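Local coordinates for protein transcriptional regulator, PadR family (Enterococcus faecalis, PDB 3HHH) that probably acts as a transcriptional regulator of the PadR family, binding DNA through a winged helix-turn-helix domain, at residues L54-K58 / N59-I63; Q93-T96 / L97-Q101. All coordinates share one frame; numbering follows the deposited sequence.

Interaction 1. Residues L54-K58 / N59-I63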
# COMPACT_ATOMS: atom_id res chain seq x y z
N LEU B 54 -3.49 6.32 -17.46
CA LEU B 54 -3.05 5.60 -18.66
C LEU B 54 -3.22 4.09 -18.47
O LEU B 54 -3.72 3.41 -19.36
CB LEU B 54 -1.58 5.93 -19.00
CG LEU B 54 -1.35 7.17 -19.86
CD1 LEU B 54 0.12 7.60 -19.81
CD2 LEU B 54 -1.80 6.93 -21.29
N ARG B 55 -2.81 3.59 -17.31
CA ARG B 55 -2.86 2.15 -17.04
C ARG B 55 -4.30 1.65 -16.91
O ARG B 55 -4.64 0.58 -17.43
CB ARG B 55 -2.06 1.80 -15.79
CG ARG B 55 -1.95 0.30 -15.56
CD ARG B 55 -0.99 -0.05 -14.44
NE ARG B 55 -1.01 -1.50 -14.19
CZ ARG B 55 -1.95 -2.14 -13.51
NH1 ARG B 55 -2.98 -1.49 -12.99
NH2 ARG B 55 -1.87 -3.46 -13.36
N LEU B 56 -5.14 2.42 -16.23
CA LEU B 56 -6.56 2.08 -16.08
C LEU B 56 -7.23 1.96 -17.45
O LEU B 56 -7.94 0.99 -17.72
CB LEU B 56 -7.29 3.14 -15.25
CG LEU B 56 -6.94 3.21 -13.76
CD1 LEU B 56 -7.65 4.38 -13.12
CD2 LEU B 56 -7.28 1.90 -13.05
N GLU B 57 -6.99 2.96 -18.29
CA GLU B 57 -7.51 2.98 -19.66
C GLU B 57 -7.00 1.79 -20.46
O GLU B 57 -7.79 1.06 -21.07
CB GLU B 57 -7.13 4.29 -20.35
CG GLU B 57 -7.56 4.39 -21.81
CD GLU B 57 -7.77 5.83 -22.28
OE1 GLU B 57 -7.28 6.76 -21.60
OE2 GLU B 57 -8.44 6.02 -23.32
N LYS B 58 -5.69 1.57 -20.43
CA LYS B 58 -5.05 0.46 -21.15
C LYS B 58 -5.77 -0.87 -20.90
O LYS B 58 -6.00 -1.63 -21.83
CB LYS B 58 -3.57 0.36 -20.77
CG LYS B 58 -2.77 -0.70 -21.54
CD LYS B 58 -1.40 -0.94 -20.91
CE LYS B 58 -0.93 -2.39 -21.08
NZ LYS B 58 -0.66 -2.75 -22.50
N ASN B 59 -6.13 -1.12 -19.65
CA ASN B 59 -6.80 -2.37 -19.26
C ASN B 59 -8.33 -2.31 -19.37
O ASN B 59 -9.02 -3.26 -19.01
CB ASN B 59 -6.39 -2.76 -17.84
CG ASN B 59 -4.90 -3.04 -17.72
OD1 ASN B 59 -4.47 -4.20 -17.75
ND2 ASN B 59 -4.11 -1.98 -17.59
N GLN B 60 -8.84 -1.17 -19.85
CA GLN B 60 -10.28 -0.97 -20.13
C GLN B 60 -11.17 -1.05 -18.88
O GLN B 60 -12.35 -1.40 -18.97
CB GLN B 60 -10.76 -1.93 -21.23
CG GLN B 60 -10.12 -1.64 -22.59
CD GLN B 60 -10.22 -2.81 -23.56
OE1 GLN B 60 -9.85 -3.94 -23.23
NE2 GLN B 60 -10.70 -2.53 -24.76
N TRP B 61 -10.60 -0.69 -17.73
CA TRP B 61 -11.38 -0.56 -16.49
C TRP B 61 -12.08 0.80 -16.45
O TRP B 61 -13.12 0.95 -15.81
CB TRP B 61 -10.49 -0.75 -15.27
CG TRP B 61 -9.92 -2.13 -15.18
CD1 TRP B 61 -10.60 -3.31 -15.30
CD2 TRP B 61 -8.55 -2.49 -14.95
NE1 TRP B 61 -9.74 -4.37 -15.16
CE2 TRP B 61 -8.48 -3.90 -14.94
CE3 TRP B 61 -7.37 -1.75 -14.74
CZ2 TRP B 61 -7.28 -4.59 -14.74
CZ3 TRP B 61 -6.18 -2.44 -14.54
CH2 TRP B 61 -6.14 -3.85 -14.55
N VAL B 62 -11.51 1.78 -17.15
CA VAL B 62 -12.15 3.07 -17.37
C VAL B 62 -12.23 3.38 -18.87
O VAL B 62 -11.36 2.94 -19.63
CB VAL B 62 -11.40 4.22 -16.66
CG1 VAL B 62 -11.34 3.98 -15.15
CG2 VAL B 62 -9.99 4.40 -17.23
N ILE B 63 -13.27 4.09 -19.28
CA ILE B 63 -13.34 4.66 -20.62
C ILE B 63 -12.98 6.14 -20.52
O ILE B 63 -13.35 6.81 -19.56
CB ILE B 63 -14.76 4.57 -21.23
CG1 ILE B 63 -15.24 3.11 -21.26
CG2 ILE B 63 -14.77 5.14 -22.65
CD1 ILE B 63 -16.65 2.94 -21.80

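Interaction 2. Residues Q93-T96 / L97-Q101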
# COMPACT_ATOMS: atom_id res chain seq x y z
N GLN B 93 -12.69 -5.04 -0.91
CA GLN B 93 -12.70 -6.31 -0.19
C GLN B 93 -11.28 -6.71 0.23
O GLN B 93 -11.05 -7.04 1.40
CB GLN B 93 -13.33 -7.41 -1.06
CG GLN B 93 -13.61 -8.69 -0.30
CD GLN B 93 -14.36 -9.71 -1.13
OE1 GLN B 93 -15.17 -9.36 -2.00
NE2 GLN B 93 -14.09 -10.99 -0.88
N ARG B 94 -10.35 -6.67 -0.72
CA ARG B 94 -8.93 -6.91 -0.43
C ARG B 94 -8.40 -5.94 0.61
O ARG B 94 -7.66 -6.34 1.52
CB ARG B 94 -8.07 -6.79 -1.70
CG ARG B 94 -8.02 -8.05 -2.55
CD ARG B 94 -7.18 -7.84 -3.79
NE ARG B 94 -7.83 -6.94 -4.74
CZ ARG B 94 -7.32 -6.60 -5.93
NH1 ARG B 94 -6.15 -7.08 -6.33
NH2 ARG B 94 -8.00 -5.77 -6.72
N TRP B 95 -8.76 -4.67 0.48
CA TRP B 95 -8.35 -3.65 1.42
C TRP B 95 -8.93 -3.91 2.81
O TRP B 95 -8.21 -3.84 3.80
CB TRP B 95 -8.75 -2.25 0.95
CG TRP B 95 -8.74 -1.24 2.05
CD1 TRP B 95 -9.81 -0.77 2.73
CD2 TRP B 95 -7.59 -0.60 2.61
NE1 TRP B 95 -9.41 0.13 3.68
CE2 TRP B 95 -8.05 0.26 3.63
CE3 TRP B 95 -6.22 -0.67 2.35
CZ2 TRP B 95 -7.19 1.05 4.39
CZ3 TRP B 95 -5.36 0.12 3.11
CH2 TRP B 95 -5.85 0.97 4.12
N THR B 96 -10.22 -4.21 2.87
CA THR B 96 -10.90 -4.45 4.14
C THR B 96 -10.25 -5.60 4.91
O THR B 96 -10.15 -5.56 6.14
CB THR B 96 -12.40 -4.73 3.94
OG1 THR B 96 -13.00 -3.63 3.25
CG2 THR B 96 -13.11 -4.93 5.28
N LEU B 97 -9.79 -6.61 4.17
CA LEU B 97 -9.09 -7.74 4.77
C LEU B 97 -7.70 -7.31 5.25
O LEU B 97 -7.36 -7.50 6.42
CB LEU B 97 -8.98 -8.88 3.75
CG LEU B 97 -8.58 -10.25 4.28
CD1 LEU B 97 -9.56 -10.73 5.34
CD2 LEU B 97 -8.50 -11.26 3.14
N LEU B 98 -6.92 -6.72 4.35
CA LEU B 98 -5.58 -6.22 4.67
C LEU B 98 -5.63 -5.29 5.88
O LEU B 98 -4.91 -5.49 6.86
CB LEU B 98 -4.99 -5.47 3.47
CG LEU B 98 -3.61 -4.82 3.61
CD1 LEU B 98 -2.54 -5.86 3.85
CD2 LEU B 98 -3.29 -4.00 2.38
N SER B 99 -6.49 -4.29 5.80
CA SER B 99 -6.66 -3.31 6.87
C SER B 99 -6.89 -3.99 8.23
O SER B 99 -6.36 -3.55 9.25
CB SER B 99 -7.84 -2.37 6.54
OG SER B 99 -7.85 -1.22 7.36
N LYS B 100 -7.67 -5.07 8.22
CA LYS B 100 -7.97 -5.83 9.43
C LYS B 100 -6.75 -6.58 9.94
O LYS B 100 -6.42 -6.51 11.12
CB LYS B 100 -9.10 -6.82 9.13
CG LYS B 100 -9.66 -7.56 10.33
CD LYS B 100 -10.90 -8.34 9.93
CE LYS B 100 -11.10 -9.58 10.78
NZ LYS B 100 -12.15 -10.45 10.18
N GLN B 101 -6.07 -7.28 9.03
CA GLN B 101 -4.84 -8.01 9.35
C GLN B 101 -3.74 -7.11 9.92
O GLN B 101 -3.08 -7.47 10.90
CB GLN B 101 -4.30 -8.72 8.11
CG GLN B 101 -5.16 -9.89 7.65
CD GLN B 101 -4.98 -10.24 6.19
OE1 GLN B 101 -4.42 -9.46 5.41
NE2 GLN B 101 -5.48 -11.41 5.80

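Interaction 1. Residues L54-K58 / N59-I63
A Schellman motif, in which Leu-56 and Glu-57 accept backbone bonds from Trp-61 and Gln-60, closes helix 46-58 and within a few residues turns the chain into strand 62-69, the first strand of the two-stranded wing in this winged helix-turn-helix fold. Gln-60 makes the turn with a positive phi of 63°. The longer-spanning bond runs from Trp-61 N back to Leu-56 O at 3.1 Å. Inside it, Gln-60 N donates to Glu-57 O at 2.8 Å. Just before Gln-60, Asn-59 doubles its hold on one carbonyl. Its backbone N and its amide ND2 both donate to Arg-55 O, from opposite faces of the carbonyl plane, and because CG lies beside the backbone N (chi1 -63°) the amide folds back over the helix end. Beyond the turn, Val-62 sets CG2 against Leu-56 CB at 3.6 Å, and both side chains continue into the core against Leu-19 of helix 13-24. Trp-61 lies nearer the surface. CB of Asn-59 rests over one face of the indole, offset toward its rim, while Leu-56 CD2 meets CE3 of the ring at 4.0 Å. The extended Arg-55 chain brings NH1 to the edge of that indole, 3.7 Å from Trp-61 CZ3, with the guanidinium plane turned 42° from the ring.

Interaction 2. Residues Q93-T96 / L97-Q101
One turn of the long C-terminal helix 82-106, on the part of it that packs against the second subunit, carries this contact between Trp-95 and Ser-99. Ser-99 sets its CB over one face of the indole, 4.2 Å from the centroid of the five-membered ring of Trp-95 and 21° off the ring normal, a CH-pi contact between residues four apart. With chi1 at 162°, CG of Trp-95 stands anti to its own backbone N, and the indole runs forward along the helix to lie beside Ser-99, whose OG lies 3.8 Å from Trp-95 CZ2. Leu-98 CD2 also comes within 4.4 Å of Trp-95 CE3, a looser apolar touch. Beneath the side chains, in ordinary alpha-helical bonding, Ser-99 N donates to Trp-95 O at 2.7 Å, and Leu-98 N to Arg-94 O at 2.9 Å; the bond from Lys-100 N to Thr-96 O is longer, 3.3 Å. The buried indole NE1 is satisfied across the interface by Asn-103 OD1 of the second subunit, and Val-102 of that subunit packs on the same tryptophan. A helix presenting Trp-95 and Leu-98 to the second subunit is consistent with the helical dimerisation element of PadR-family regulators.

Overall arrangement
Both interactions are local, yet they belong to different parts of the subunit: residues 54-63 join a helix to the wing of the probable DNA-binding domain, whereas residues 93-101 lie within a single helix at the dimer interface. Their centres are 24 Å apart and they do not touch. Each is partly buried, but the burial differs in kind, since Leu-56 and Val-62 pack into the core of their own chain while Trp-95 and Leu-98 meet the second subunit. Helix 82-106 links the two regions, as Ser-83 and Glu-87 near its start touch Trp-61. Interaction 1 ends a helix with Schellman bonds and a side-chain amide; interaction 2 continues one with i+4 to i bonds and a CH-pi contact.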